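PDB 3EDP: Lin2111 protein from Listeria innocua, which probably acts as a DNA-binding transcription regulator of the GntR family, with a winged-helix domain joined to a UTRA domain, although its precise role is unknown. Local coordinates for residues Lys17-Ile22 with Asp55-Glu60; Leu62-Asn67 with Tyr72-Leu77; Lys8-Val13 with Arg47-Arg52. All coordinates share one frame; numbering follows the deposited sequence.

Overall arrangement
Following the chain from its N terminus, Lys8-Val13, which leads into helix 10-23, opens interaction 3, and Lys17-Ile22, further along that helix, opens interaction 1. Helix 47-59 then closes them in the same order, Arg47-Arg52 before Asp55-Glu60, so the two contacts cross instead of nesting; their centres lie about 11 Å apart. Each closes a loop that contains helix 36-42. Interaction 2 follows in series as a local hairpin, strands 63-66 and 70-73, the wing expected of a winged-helix fold. The salt bridge Asp55 OD1-Arg65 NH1 (2.7 Å) fastens it to the end of helix 47-59 used by interaction 1, and the Gln74 OE1 bond to Ile106 N ties it to strand 99-108 of the large sheet.

Interaction 1. Residues Lys17-Ile22 with Asp55-Glu60; sequences KIKDSI and DLLVEE
Lys19 and Leu57 mark the closest backbone approach between Lys17-Ile22 and Asp55-Glu60, with their CA atoms 7.6 Å apart, so side chains must span the gap between the helices. The lysine can be traced outward from CB, which points toward the other segment. Its CG lies against Leu62 CD1, and CD comes no nearer than 4.2 Å to Glu60 OE1. A bend at chi3 (-46°) turns CE toward the second segment, where it meets Leu57 CD2 at 4.1 Å and Glu60 OE1 at 3.4 Å. At the tip, Lys19 NZ lies 3.4 Å from both Glu60 OE1 and Glu60 OE2; the salt bridge and its weak hydrogen bond go to OE2. The lysine and glutamate chains run roughly at right angles. Deeper in the contact, Ile18 CG2 meets Leu57 CD1 at 3.4 Å, tighter than ordinary van der Waals packing. The interface is thus apolar where it is buried and ionic toward the exposed Glu60. It joins helix 10-23 to the C-terminal end of helix 47-59; Leu57 also packs on Ala15 of the first helix, while Val63 of strand 63-66 touches Leu57 and Ile22 and brings the hairpin against both helices.

Interaction 2. Residues Leu62-Asn67 with Tyr72-Leu77; sequences LVVRKN and YVQPKL
Tyr72 has its CG anti to the carbonyl carbon (chi1 -57°), and its side chain and that of Lys66 lie side by side, pointing the same way. Lys66 CB lies in the plane of the phenol ring, at its edge, 3.2 Å from Tyr72 CE2; the shortness of this approach deserves caution because the lysine is poorly ordered. In Gln74 a bend at chi2 (-81°) carries NE2 back over the Val64 side chain. Val64 CG1 in turn packs obliquely on Tyr72 CB.

The backbones form an antiparallel hairpin. Val64 and Tyr72 are a hydrogen-bonded pair: Val64 N donates to Tyr72 O at 2.9 Å, within the carbonyl plane, and Tyr72 N donates to Val64 O at 2.9 Å, almost straight. Val63 and Val73 are the adjoining non-hydrogen-bonded pair, both directed to the face that meets Ile22 of helix 10-23. Beyond them, Gln74 N reaches Leu62 O at 3.0 Å, meeting it from above the carbonyl plane. One water donates to Leu62 O and to Gln74 O (2.7 Å); a second donates to Val63 O (2.7 Å) while accepting from Gln74 NE2 at 3.0 Å.

In a GntR-type winged helix this hairpin is the wing. The Gln74 N to Leu62 O bond continues the pairing one residue beyond Val63-Val73, and a water shares Leu62 O. The Gln74 amide has both ends engaged, its OE1 accepting from Ile106 N, which should fix its rotation and couples the wing to strand 99-108.

Interaction 3. Residues Lys8-Val13 with Arg47-Arg52; sequences KPLFEV and RTTIRR
Thr49 is the first residue of Arg47-Arg52 to touch Lys8-Val13, and its CA lies only 5.2 Å from that of Phe11, evidence that the two helices come very near each other here. Its CG2, placed anti to the backbone N (chi1 -67° for OG1), meets Leu10 CD2 at 3.9 Å, the two side chains crossing at about a right angle. The carbonyl of Thr49 also contributes, with its O 3.6 Å from Phe11 CB. One turn further on, Arg52 presents its CB to Phe11 CB, again at 3.6 Å, and to CG, the first ring atom. Phe11 CG sits between the backbone N and the carbonyl carbon (chi1 74°), and Arg52 CB approaches the ring obliquely. Glu12 CG lies over one ring face, toward the rim. The arginine chain is extended from CG to NE; its guanidinium plane stands 56° from the ring. Chemically, what unites the helices here is packing without a polar bond between the segments: methyl, methylene and ring carbons make most of the contact, with the backbone carbonyl oxygens of Thr49 and Arg52 packed against Phe11. The basic end of the exposed Arg52 leads away from Lys8-Val13 on helix 47-59, which by its place after helix 36-42 is probably the recognition helix of the helix-turn-helix, an arrangement consistent with DNA binding.

Interaction 1. Residues Lys17-Ile22 with Asp55-Glu60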
loop_
_atom_site.group_PDB
_atom_site.type_symbol
_atom_site.label_atom_id
_atom_site.label_comp_id
_atom_site.label_asym_id
_atom_site.label_seq_id
_atom_site.Cartn_x
_atom_site.Cartn_y
_atom_site.Cartn_z
ATOM N N LYS A 17 8.988 32.573 -29.135
ATOM C CA LYS A 17 9.636 33.235 -28.007
ATOM C C LYS A 17 9.248 32.583 -26.683
ATOM O O LYS A 17 10.088 32.411 -25.796
ATOM C CB LYS A 17 9.323 34.738 -28.003
ATOM C CG LYS A 17 9.918 35.476 -29.211
ATOM C CD LYS A 17 9.958 36.981 -29.016
ATOM C CE LYS A 17 8.658 37.645 -29.454
ATOM N NZ LYS A 17 8.776 39.142 -29.521
ATOM N N ILE A 18 7.980 32.208 -26.548
ATOM C CA ILE A 18 7.553 31.490 -25.352
ATOM C C ILE A 18 8.238 30.125 -25.286
ATOM O O ILE A 18 8.657 29.677 -24.218
ATOM C CB ILE A 18 6.029 31.320 -25.298
ATOM C CG1 ILE A 18 5.367 32.692 -25.171
ATOM C CG2 ILE A 18 5.629 30.414 -24.108
ATOM C CD1 ILE A 18 3.955 32.724 -25.652
ATOM N N LYS A 19 8.348 29.473 -26.436
ATOM C CA LYS A 19 9.039 28.194 -26.528
ATOM C C LYS A 19 10.491 28.348 -26.064
ATOM O O LYS A 19 11.014 27.498 -25.344
ATOM C CB LYS A 19 8.988 27.685 -27.967
ATOM C CG LYS A 19 9.011 26.177 -28.112
ATOM C CD LYS A 19 8.840 25.775 -29.571
ATOM C CE LYS A 19 7.706 26.552 -30.227
ATOM N NZ LYS A 19 7.692 26.373 -31.709
ATOM N N ASP A 20 11.135 29.438 -26.475
ATOM C CA ASP A 20 12.503 29.726 -26.047
ATOM C C ASP A 20 12.594 29.812 -24.529
ATOM O O ASP A 20 13.484 29.224 -23.916
ATOM C CB ASP A 20 13.008 31.035 -26.662
ATOM C CG ASP A 20 13.169 30.950 -28.167
ATOM O OD1 ASP A 20 13.154 29.823 -28.708
ATOM O OD2 ASP A 20 13.306 32.015 -28.812
ATOM N N SER A 21 11.669 30.557 -23.932
ATOM C CA SER A 21 11.628 30.710 -22.484
ATOM C C SER A 21 11.458 29.362 -21.797
ATOM O O SER A 21 12.078 29.095 -20.767
ATOM C CB SER A 21 10.498 31.653 -22.076
ATOM O OG SER A 21 10.718 32.950 -22.604
ATOM N N ILE A 22 10.611 28.516 -22.372
ATOM C CA ILE A 22 10.395 27.179 -21.838
ATOM C C ILE A 22 11.678 26.358 -21.920
ATOM O O ILE A 22 12.027 25.644 -20.982
ATOM C CB ILE A 22 9.250 26.453 -22.574
ATOM C CG1 ILE A 22 7.916 27.133 -22.257
ATOM C CG2 ILE A 22 9.205 24.976 -22.183
ATOM C CD1 ILE A 22 6.722 26.488 -22.902
ATOM N N ASP A 55 -2.497 28.464 -28.280
ATOM C CA ASP A 55 -3.111 27.336 -29.000
ATOM C C ASP A 55 -2.034 26.517 -29.700
ATOM O O ASP A 55 -2.066 25.290 -29.701
ATOM C CB ASP A 55 -4.096 27.811 -30.071
ATOM C CG ASP A 55 -5.418 28.274 -29.507
ATOM O OD1 ASP A 55 -5.651 28.150 -28.283
ATOM O OD2 ASP A 55 -6.235 28.772 -30.313
ATOM N N LEU A 56 -1.094 27.217 -30.320
ATOM C CA LEU A 56 0.023 26.586 -31.011
ATOM C C LEU A 56 0.891 25.791 -30.032
ATOM O O LEU A 56 1.316 24.671 -30.329
ATOM C CB LEU A 56 0.863 27.657 -31.710
ATOM C CG LEU A 56 1.747 27.280 -32.895
ATOM C CD1 LEU A 56 2.449 28.523 -33.425
ATOM C CD2 LEU A 56 2.766 26.234 -32.502
ATOM N N LEU A 57 1.163 26.372 -28.866
ATOM C CA LEU A 57 1.970 25.693 -27.858
ATOM C C LEU A 57 1.241 24.475 -27.293
ATOM O O LEU A 57 1.847 23.428 -27.061
ATOM C CB LEU A 57 2.367 26.660 -26.744
ATOM C CG LEU A 57 3.203 27.830 -27.269
ATOM C CD1 LEU A 57 3.377 28.888 -26.189
ATOM C CD2 LEU A 57 4.542 27.335 -27.772
ATOM N N VAL A 58 -0.064 24.616 -27.081
ATOM C CA VAL A 58 -0.876 23.509 -26.592
ATOM C C VAL A 58 -0.877 22.355 -27.601
ATOM O O VAL A 58 -0.709 21.191 -27.229
ATOM C CB VAL A 58 -2.318 23.948 -26.303
ATOM C CG1 VAL A 58 -3.245 22.715 -26.128
ATOM C CG2 VAL A 58 -2.360 24.842 -25.070
ATOM N N GLU A 59 -1.053 22.694 -28.874
ATOM C CA GLU A 59 -1.071 21.715 -29.955
ATOM C C GLU A 59 0.256 20.968 -30.027
ATOM O O GLU A 59 0.288 19.767 -30.302
ATOM C CB GLU A 59 -1.364 22.408 -31.288
ATOM C CG GLU A 59 -1.233 21.512 -32.504
ATOM C CD GLU A 59 -1.420 22.267 -33.806
ATOM O OE1 GLU A 59 -1.755 23.473 -33.761
ATOM O OE2 GLU A 59 -1.231 21.655 -34.879
ATOM N N GLU A 60 1.346 21.686 -29.767
ATOM C CA GLU A 60 2.681 21.101 -29.772
ATOM C C GLU A 60 2.965 20.319 -28.491
ATOM O O GLU A 60 4.017 19.700 -28.359
ATOM C CB GLU A 60 3.747 22.182 -29.967
ATOM C CG GLU A 60 3.916 22.650 -31.405
ATOM C CD GLU A 60 4.885 23.820 -31.535
ATOM O OE1 GLU A 60 4.938 24.658 -30.609
ATOM O OE2 GLU A 60 5.589 23.907 -32.565
#

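Interaction 2. Residues Leu62-Asn67 with Tyr72-Leu77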
loop_
_atom_site.group_PDB
_atom_site.type_symbol
_atom_site.label_atom_id
_atom_site.label_comp_id
_atom_site.label_asym_id
_atom_site.label_seq_id
_atom_site.Cartn_x
_atom_site.Cartn_y
_atom_site.Cartn_z
ATOM N N LEU A 62 3.403 21.571 -25.453
ATOM C CA LEU A 62 4.395 22.251 -24.630
ATOM C C LEU A 62 3.788 22.941 -23.411
ATOM O O LEU A 62 4.472 23.162 -22.419
ATOM C CB LEU A 62 5.170 23.261 -25.473
ATOM C CG LEU A 62 5.876 22.609 -26.660
ATOM C CD1 LEU A 62 6.382 23.649 -27.647
ATOM C CD2 LEU A 62 7.009 21.724 -26.163
ATOM N N VAL A 63 2.507 23.287 -23.493
ATOM C CA VAL A 63 1.816 23.921 -22.383
ATOM C C VAL A 63 0.386 23.420 -22.329
ATOM O O VAL A 63 -0.120 22.832 -23.283
ATOM C CB VAL A 63 1.775 25.482 -22.511
ATOM C CG1 VAL A 63 3.075 26.029 -23.051
ATOM C CG2 VAL A 63 0.625 25.906 -23.386
ATOM N N VAL A 64 -0.274 23.672 -21.214
ATOM C CA VAL A 64 -1.666 23.289 -21.067
ATOM C C VAL A 64 -2.392 24.401 -20.323
ATOM O O VAL A 64 -1.816 25.061 -19.455
ATOM C CB VAL A 64 -1.799 21.939 -20.311
ATOM C CG1 VAL A 64 -1.047 21.994 -18.988
ATOM C CG2 VAL A 64 -3.264 21.580 -20.095
ATOM N N ARG A 65 -3.645 24.635 -20.688
ATOM C CA ARG A 65 -4.444 25.650 -20.019
ATOM C C ARG A 65 -5.148 25.067 -18.804
ATOM O O ARG A 65 -5.577 23.916 -18.821
ATOM C CB ARG A 65 -5.503 26.216 -20.965
ATOM C CG ARG A 65 -4.962 27.049 -22.131
ATOM C CD ARG A 65 -6.125 27.697 -22.876
ATOM N NE ARG A 65 -5.705 28.789 -23.749
ATOM C CZ ARG A 65 -5.525 28.675 -25.060
ATOM N NH1 ARG A 65 -5.729 27.506 -25.661
ATOM N NH2 ARG A 65 -5.145 29.732 -25.771
ATOM N N LYS A 66 -5.268 25.861 -17.748
ATOM C CA LYS A 66 -6.218 25.533 -16.697
ATOM C C LYS A 66 -7.446 26.394 -16.922
ATOM O O LYS A 66 -7.396 27.608 -16.740
ATOM C CB LYS A 66 -5.640 25.781 -15.304
ATOM C CG LYS A 66 -6.370 25.013 -14.199
ATOM C CD LYS A 66 -7.884 25.062 -14.397
ATOM C CE LYS A 66 -8.606 23.944 -13.664
ATOM N NZ LYS A 66 -8.799 24.250 -12.221
ATOM N N ASN A 67 -8.539 25.759 -17.328
ATOM C CA ASN A 67 -9.799 26.448 -17.583
ATOM C C ASN A 67 -9.879 27.811 -16.899
ATOM O O ASN A 67 -10.252 27.910 -15.729
ATOM C CB ASN A 67 -10.974 25.571 -17.150
ATOM C CG ASN A 67 -12.293 26.031 -17.735
ATOM O OD1 ASN A 67 -12.397 27.133 -18.275
ATOM N ND2 ASN A 67 -13.311 25.184 -17.633
ATOM N N TYR A 72 0.139 26.149 -17.578
ATOM C CA TYR A 72 1.175 25.289 -17.022
ATOM C C TYR A 72 2.081 24.785 -18.134
ATOM O O TYR A 72 1.623 24.479 -19.242
ATOM C CB TYR A 72 0.545 24.109 -16.274
ATOM C CG TYR A 72 -0.396 24.525 -15.164
ATOM C CD1 TYR A 72 0.054 24.655 -13.859
ATOM C CD2 TYR A 72 -1.729 24.804 -15.427
ATOM C CE1 TYR A 72 -0.800 25.042 -12.843
ATOM C CE2 TYR A 72 -2.593 25.195 -14.420
ATOM C CZ TYR A 72 -2.125 25.312 -13.128
ATOM O OH TYR A 72 -2.980 25.699 -12.119
ATOM N N VAL A 73 3.374 24.721 -17.845
ATOM C CA VAL A 73 4.319 24.131 -18.776
ATOM C C VAL A 73 4.287 22.617 -18.601
ATOM O O VAL A 73 4.229 22.115 -17.478
ATOM C CB VAL A 73 5.750 24.652 -18.534
ATOM C CG1 VAL A 73 6.697 24.120 -19.596
ATOM C CG2 VAL A 73 5.758 26.169 -18.527
ATOM N N GLN A 74 4.294 21.892 -19.712
ATOM C CA GLN A 74 4.308 20.439 -19.659
ATOM C C GLN A 74 5.695 19.964 -19.232
ATOM O O GLN A 74 6.702 20.468 -19.727
ATOM C CB GLN A 74 3.929 19.851 -21.023
ATOM C CG GLN A 74 2.450 19.975 -21.375
ATOM C CD GLN A 74 1.603 18.893 -20.722
ATOM O OE1 GLN A 74 2.071 18.170 -19.840
ATOM N NE2 GLN A 74 0.348 18.770 -21.163
ATOM N N PRO A 75 5.752 18.998 -18.298
ATOM C CA PRO A 75 7.054 18.456 -17.888
ATOM C C PRO A 75 7.795 17.834 -19.072
ATOM O O PRO A 75 7.176 17.369 -20.033
ATOM C CB PRO A 75 6.688 17.384 -16.848
ATOM C CG PRO A 75 5.237 17.097 -17.049
ATOM C CD PRO A 75 4.618 18.331 -17.631
ATOM N N LYS A 76 9.120 17.838 -19.004
ATOM C CA LYS A 76 9.946 17.286 -20.069
ATOM C C LYS A 76 10.790 16.123 -19.565
ATOM O O LYS A 76 11.483 16.239 -18.555
ATOM C CB LYS A 76 10.855 18.376 -20.644
ATOM C CG LYS A 76 10.254 19.139 -21.814
ATOM C CD LYS A 76 10.710 18.552 -23.145
ATOM C CE LYS A 76 12.181 18.871 -23.411
ATOM N NZ LYS A 76 12.723 18.118 -24.579
ATOM N N LEU A 77 10.733 15.002 -20.271
ATOM C CA LEU A 77 11.553 13.856 -19.909
ATOM C C LEU A 77 12.934 13.967 -20.545
ATOM O O LEU A 77 13.316 13.151 -21.392
ATOM C CB LEU A 77 10.872 12.544 -20.307
ATOM C CG LEU A 77 9.614 12.145 -19.528
ATOM C CD1 LEU A 77 8.943 10.954 -20.191
ATOM C CD2 LEU A 77 9.928 11.842 -18.053
HETATM O O HOH W 1 6.937 21.727 -22.097
HETATM O O HOH W 2 -0.386 20.173 -23.711
#

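Interaction 3. Residues Lys8-Val13 with Arg47-Arg52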
loop_
_atom_site.group_PDB
_atom_site.type_symbol
_atom_site.label_atom_id
_atom_site.label_comp_id
_atom_site.label_asym_id
_atom_site.label_seq_id
_atom_site.Cartn_x
_atom_site.Cartn_y
_atom_site.Cartn_z
ATOM N N LYS A 8 6.494 35.478 -41.340
ATOM C CA LYS A 8 5.932 34.583 -40.339
ATOM C C LYS A 8 4.907 35.391 -39.542
ATOM O O LYS A 8 5.217 36.480 -39.067
ATOM C CB LYS A 8 7.054 34.087 -39.428
ATOM C CG LYS A 8 6.710 32.912 -38.535
ATOM C CD LYS A 8 7.964 32.426 -37.807
ATOM C CE LYS A 8 7.636 31.423 -36.704
ATOM N NZ LYS A 8 7.209 30.094 -37.234
ATOM N N PRO A 9 3.673 34.884 -39.420
ATOM C CA PRO A 9 2.655 35.652 -38.688
ATOM C C PRO A 9 3.049 35.881 -37.219
ATOM O O PRO A 9 3.807 35.103 -36.638
ATOM C CB PRO A 9 1.405 34.763 -38.796
ATOM C CG PRO A 9 1.958 33.390 -39.073
ATOM C CD PRO A 9 3.112 33.647 -39.986
ATOM N N LEU A 10 2.522 36.949 -36.630
ATOM C CA LEU A 10 2.924 37.377 -35.294
ATOM C C LEU A 10 2.677 36.339 -34.185
ATOM O O LEU A 10 3.508 36.162 -33.294
ATOM C CB LEU A 10 2.246 38.706 -34.935
ATOM C CG LEU A 10 2.653 39.235 -33.556
ATOM C CD1 LEU A 10 4.145 39.554 -33.525
ATOM C CD2 LEU A 10 1.816 40.447 -33.162
ATOM N N PHE A 11 1.544 35.650 -34.226
ATOM C CA PHE A 11 1.299 34.642 -33.196
ATOM C C PHE A 11 2.383 33.558 -33.212
ATOM O O PHE A 11 2.786 33.055 -32.161
ATOM C CB PHE A 11 -0.115 34.052 -33.283
ATOM C CG PHE A 11 -0.322 33.101 -34.435
ATOM C CD1 PHE A 11 -0.154 31.732 -34.258
ATOM C CD2 PHE A 11 -0.717 33.573 -35.681
ATOM C CE1 PHE A 11 -0.361 30.843 -35.310
ATOM C CE2 PHE A 11 -0.918 32.692 -36.743
ATOM C CZ PHE A 11 -0.742 31.326 -36.557
ATOM N N GLU A 12 2.879 33.221 -34.400
ATOM C CA GLU A 12 3.940 32.219 -34.503
ATOM C C GLU A 12 5.264 32.759 -33.973
ATOM O O GLU A 12 6.029 32.028 -33.342
ATOM C CB GLU A 12 4.117 31.739 -35.945
ATOM C CG GLU A 12 3.061 30.766 -36.415
ATOM C CD GLU A 12 3.272 30.335 -37.859
ATOM O OE1 GLU A 12 4.365 30.596 -38.409
ATOM O OE2 GLU A 12 2.342 29.737 -38.444
ATOM N N VAL A 13 5.537 34.035 -34.237
ATOM C CA VAL A 13 6.744 34.662 -33.703
ATOM C C VAL A 13 6.702 34.618 -32.178
ATOM O O VAL A 13 7.677 34.237 -31.524
ATOM C CB VAL A 13 6.907 36.121 -34.191
ATOM C CG1 VAL A 13 8.107 36.786 -33.514
ATOM C CG2 VAL A 13 7.064 36.155 -35.697
ATOM N N ARG A 47 -5.098 40.097 -27.172
ATOM C CA ARG A 47 -5.656 38.892 -26.568
ATOM C C ARG A 47 -5.730 37.768 -27.603
ATOM O O ARG A 47 -5.420 36.610 -27.312
ATOM C CB ARG A 47 -7.048 39.205 -26.027
ATOM C CG ARG A 47 -7.704 38.088 -25.234
ATOM C CD ARG A 47 -9.107 38.510 -24.850
ATOM N NE ARG A 47 -9.734 37.595 -23.909
ATOM C CZ ARG A 47 -10.936 37.792 -23.373
ATOM N NH1 ARG A 47 -11.636 38.874 -23.695
ATOM N NH2 ARG A 47 -11.436 36.908 -22.519
ATOM N N THR A 48 -6.138 38.130 -28.816
ATOM C CA THR A 48 -6.290 37.190 -29.930
ATOM C C THR A 48 -4.951 36.624 -30.388
ATOM O O THR A 48 -4.822 35.441 -30.681
ATOM C CB THR A 48 -6.948 37.892 -31.130
ATOM O OG1 THR A 48 -8.315 38.174 -30.818
ATOM C CG2 THR A 48 -6.870 37.024 -32.385
ATOM N N THR A 49 -3.957 37.493 -30.480
ATOM C CA THR A 49 -2.612 37.066 -30.830
ATOM C C THR A 49 -2.058 36.080 -29.793
ATOM O O THR A 49 -1.527 35.022 -30.140
ATOM C CB THR A 49 -1.691 38.277 -30.976
ATOM O OG1 THR A 49 -2.117 39.041 -32.111
ATOM C CG2 THR A 49 -0.240 37.837 -31.161
ATOM N N ILE A 50 -2.199 36.420 -28.517
ATOM C CA ILE A 50 -1.695 35.559 -27.452
ATOM C C ILE A 50 -2.448 34.225 -27.439
ATOM O O ILE A 50 -1.845 33.155 -27.287
ATOM C CB ILE A 50 -1.810 36.237 -26.076
ATOM C CG1 ILE A 50 -0.850 37.428 -25.985
ATOM C CG2 ILE A 50 -1.551 35.237 -24.951
ATOM C CD1 ILE A 50 0.591 37.108 -26.328
ATOM N N ARG A 51 -3.760 34.285 -27.637
ATOM C CA ARG A 51 -4.568 33.059 -27.610
ATOM C C ARG A 51 -4.134 32.109 -28.726
ATOM O O ARG A 51 -4.096 30.886 -28.550
ATOM C CB ARG A 51 -6.067 33.365 -27.704
ATOM C CG ARG A 51 -6.938 32.105 -27.826
ATOM C CD ARG A 51 -8.426 32.432 -27.925
ATOM N NE ARG A 51 -8.747 33.236 -29.104
ATOM C CZ ARG A 51 -9.141 34.507 -29.061
ATOM N NH1 ARG A 51 -9.412 35.161 -30.186
ATOM N NH2 ARG A 51 -9.269 35.127 -27.891
ATOM N N ARG A 52 -3.779 32.683 -29.871
ATOM C CA ARG A 52 -3.300 31.895 -31.002
ATOM C C ARG A 52 -1.909 31.310 -30.758
ATOM O O ARG A 52 -1.631 30.179 -31.152
ATOM C CB ARG A 52 -3.302 32.730 -32.278
ATOM C CG ARG A 52 -4.697 33.035 -32.813
ATOM C CD ARG A 52 -4.641 34.165 -33.831
ATOM N NE ARG A 52 -5.874 34.283 -34.597
ATOM C CZ ARG A 52 -6.143 35.286 -35.426
ATOM N NH1 ARG A 52 -5.259 36.276 -35.583
ATOM N NH2 ARG A 52 -7.297 35.296 -36.096
#